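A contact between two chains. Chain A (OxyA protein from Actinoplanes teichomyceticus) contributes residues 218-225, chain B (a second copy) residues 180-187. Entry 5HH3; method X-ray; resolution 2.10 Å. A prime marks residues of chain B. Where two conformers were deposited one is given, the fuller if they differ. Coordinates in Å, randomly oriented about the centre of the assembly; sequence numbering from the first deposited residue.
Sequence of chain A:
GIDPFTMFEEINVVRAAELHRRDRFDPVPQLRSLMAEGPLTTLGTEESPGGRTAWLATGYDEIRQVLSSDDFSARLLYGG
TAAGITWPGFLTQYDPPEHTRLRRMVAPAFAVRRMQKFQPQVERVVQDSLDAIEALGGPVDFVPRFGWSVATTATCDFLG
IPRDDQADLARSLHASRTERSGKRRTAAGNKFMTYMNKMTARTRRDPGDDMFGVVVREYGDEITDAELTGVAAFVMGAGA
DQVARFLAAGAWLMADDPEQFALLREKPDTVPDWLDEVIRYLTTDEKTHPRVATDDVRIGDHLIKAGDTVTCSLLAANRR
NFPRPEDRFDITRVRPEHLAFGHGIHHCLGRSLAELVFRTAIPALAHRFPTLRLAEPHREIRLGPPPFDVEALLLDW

Chain A 218-225: EYGDEITD
Chain B 180-187: RSGKRRTA

The loop that follows a chain A helix meets the N-terminus of a chain B helix, burying 407 Å² between the two stretches. Glu222 and Gly182′ set the register, their CA atoms 4.1 Å apart. Gly220 is the first residue to leave helical phi/psi, with positive phi (70/-120), which favours glycine; beyond it, Glu222 N donates to Tyr219 O (3.2 Å). Asp221 (-81/-9) and Glu222 (-56/-42) complete the turn before Ile223 extends (-91/133), with its CA-to-CB bond pointing away from chain B's stretch.

Gly182′, helical at -74/-19, lies against this turn. Its N gives a weak hydrogen bond to Glu222 O (3.2 Å, 128° at the hydrogen), and its CA lies 3.3 Å from the same oxygen in a CA-H...O contact. Only a glycine fits so closely: an ideal CB on Gly182′ would stand 2.3 Å from Glu222 O and 2.4 Å from Asp221 O, a clash with both.

Side chains reach across around this backbone contact. Ser181′, the N-cap (chi1 t), uses its OG twice, accepting weakly from Arg184′ N (3.5 Å) and donating to Glu222 OE1 (2.7 Å). Although the CA-to-CB bond of Glu222 points away overall, chi1 of -105° and chi2 m bring its carboxylate back to that hydroxyl. Lys183′ starts sideways, with chi1 at -96°, runs extended through chi2 and chi3, and turns at chi4 (p) to place NZ 2.7 Å from Asp221 OD1, a hydrogen-bonded salt bridge; Tyr219 O is 3.0 Å from the same NZ. The CA-to-CB bond of Asp221 points toward the other stretch, and with chi1 p its OD2 lies 3.3 Å from Thr186′ OG1, while that hydroxyl donates to Lys183′ O (2.7 Å) within its own helix.

Thr224 (p) caps a backbone N just past its stretch, leaving its methyl CG2 to pack 4.1 Å from Arg185′ CD and 4.3 Å from Gly182′ CA.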

# COMPACT_ATOMS: atom_id res chain seq x y z
N GLU A 218 -12.53 -15.48 -16.99
CA GLU A 218 -11.57 -16.57 -16.83
C GLU A 218 -11.41 -17.02 -15.37
O GLU A 218 -11.47 -18.21 -15.10
CB GLU A 218 -10.21 -16.24 -17.47
CG GLU A 218 -9.35 -17.49 -17.71
CD GLU A 218 -8.21 -17.31 -18.71
OE1 GLU A 218 -7.55 -18.32 -19.04
OE2 GLU A 218 -7.95 -16.17 -19.18
N TYR A 219 -11.25 -16.08 -14.43
CA TYR A 219 -10.89 -16.45 -13.04
C TYR A 219 -11.99 -16.26 -11.98
O TYR A 219 -12.06 -17.04 -11.02
CB TYR A 219 -9.58 -15.79 -12.65
CG TYR A 219 -8.45 -16.39 -13.45
CD1 TYR A 219 -7.87 -17.60 -13.05
CD2 TYR A 219 -7.99 -15.80 -14.62
CE1 TYR A 219 -6.85 -18.19 -13.79
CE2 TYR A 219 -6.98 -16.38 -15.38
CZ TYR A 219 -6.41 -17.57 -14.95
OH TYR A 219 -5.40 -18.17 -15.67
N GLY A 220 -12.85 -15.27 -12.16
CA GLY A 220 -14.08 -15.18 -11.36
C GLY A 220 -13.76 -14.83 -9.93
O GLY A 220 -13.16 -13.80 -9.67
N ASP A 221 -14.15 -15.70 -9.00
CA ASP A 221 -13.92 -15.38 -7.58
C ASP A 221 -12.49 -15.67 -7.12
O ASP A 221 -12.13 -15.24 -6.03
CB ASP A 221 -15.00 -15.96 -6.60
CG ASP A 221 -15.40 -17.40 -6.91
OD1 ASP A 221 -14.79 -18.03 -7.81
OD2 ASP A 221 -16.36 -17.90 -6.26
N GLU A 222 -11.67 -16.32 -7.94
CA GLU A 222 -10.23 -16.47 -7.64
C GLU A 222 -9.49 -15.14 -7.41
O GLU A 222 -8.66 -15.04 -6.52
CB GLU A 222 -9.49 -17.29 -8.71
CG GLU A 222 -9.14 -18.71 -8.28
CD GLU A 222 -8.19 -18.74 -7.08
OE1 GLU A 222 -8.43 -19.56 -6.17
OE2 GLU A 222 -7.22 -17.95 -7.05
N ILE A 223 -9.77 -14.14 -8.24
CA ILE A 223 -9.21 -12.80 -8.08
C ILE A 223 -10.17 -11.95 -7.21
O ILE A 223 -11.38 -11.94 -7.42
CB ILE A 223 -8.90 -12.13 -9.45
CG1 ILE A 223 -7.99 -10.91 -9.25
CG2 ILE A 223 -10.18 -11.73 -10.19
CD1 ILE A 223 -7.58 -10.22 -10.53
N THR A 224 -9.61 -11.25 -6.23
CA THR A 224 -10.42 -10.47 -5.27
C THR A 224 -10.74 -9.09 -5.84
O THR A 224 -10.12 -8.65 -6.82
CB THR A 224 -9.68 -10.32 -3.93
OG1 THR A 224 -8.49 -9.54 -4.12
CG2 THR A 224 -9.30 -11.68 -3.37
N ASP A 225 -11.71 -8.40 -5.23
CA ASP A 225 -12.06 -7.04 -5.65
C ASP A 225 -10.89 -6.05 -5.50
O ASP A 225 -10.68 -5.18 -6.35
CB ASP A 225 -13.28 -6.51 -4.88
CG ASP A 225 -14.58 -7.21 -5.29
OD1 ASP A 225 -14.66 -7.82 -6.38
OD2 ASP A 225 -15.54 -7.13 -4.50
N ARG B 180 -5.07 -16.95 0.19
CA ARG B 180 -4.57 -16.43 -1.08
C ARG B 180 -5.61 -16.69 -2.16
O ARG B 180 -5.97 -15.77 -2.91
CB ARG B 180 -3.24 -17.10 -1.46
N SER B 181 -6.08 -17.93 -2.23
CA SER B 181 -7.20 -18.32 -3.10
C SER B 181 -8.42 -17.45 -2.78
O SER B 181 -8.91 -17.45 -1.66
CB SER B 181 -7.55 -19.79 -2.89
OG SER B 181 -8.73 -20.16 -3.59
N GLY B 182 -8.89 -16.68 -3.77
CA GLY B 182 -10.10 -15.88 -3.62
C GLY B 182 -11.38 -16.70 -3.64
O GLY B 182 -12.43 -16.21 -3.22
N LYS B 183 -11.33 -17.94 -4.17
CA LYS B 183 -12.48 -18.87 -4.13
C LYS B 183 -12.81 -19.32 -2.72
O LYS B 183 -13.97 -19.28 -2.31
CB LYS B 183 -12.27 -20.10 -5.03
CG LYS B 183 -12.90 -19.92 -6.39
CD LYS B 183 -12.48 -20.98 -7.39
CE LYS B 183 -13.17 -20.75 -8.73
NZ LYS B 183 -12.93 -19.38 -9.27
N ARG B 184 -11.79 -19.76 -1.99
CA ARG B 184 -11.97 -20.14 -0.60
C ARG B 184 -12.32 -18.93 0.29
O ARG B 184 -12.94 -19.09 1.34
CB ARG B 184 -10.72 -20.83 -0.07
CG ARG B 184 -10.34 -22.12 -0.78
CD ARG B 184 -9.10 -22.70 -0.13
NE ARG B 184 -8.44 -23.72 -0.95
CZ ARG B 184 -7.22 -24.21 -0.72
NH1 ARG B 184 -6.48 -23.79 0.31
NH2 ARG B 184 -6.72 -25.14 -1.55
N ARG B 185 -11.91 -17.73 -0.12
CA ARG B 185 -12.35 -16.49 0.54
C ARG B 185 -13.86 -16.28 0.49
O ARG B 185 -14.48 -15.97 1.51
CB ARG B 185 -11.67 -15.26 -0.06
CG ARG B 185 -10.27 -15.02 0.47
CD ARG B 185 -9.83 -13.61 0.17
NE ARG B 185 -8.55 -13.36 0.83
CZ ARG B 185 -8.06 -12.16 1.10
NH1 ARG B 185 -8.71 -11.04 0.79
NH2 ARG B 185 -6.88 -12.07 1.72
N THR B 186 -14.44 -16.42 -0.71
CA THR B 186 -15.88 -16.26 -0.92
C THR B 186 -16.71 -17.37 -0.26
O THR B 186 -17.78 -17.09 0.28
CB THR B 186 -16.25 -16.22 -2.42
OG1 THR B 186 -15.73 -17.39 -3.07
CG2 THR B 186 -15.69 -14.97 -3.09
N ALA B 187 -16.23 -18.61 -0.34
CA ALA B 187 -16.89 -19.75 0.31
C ALA B 187 -16.94 -19.59 1.84
O ALA B 187 -17.98 -19.80 2.47
CB ALA B 187 -16.19 -21.05 -0.05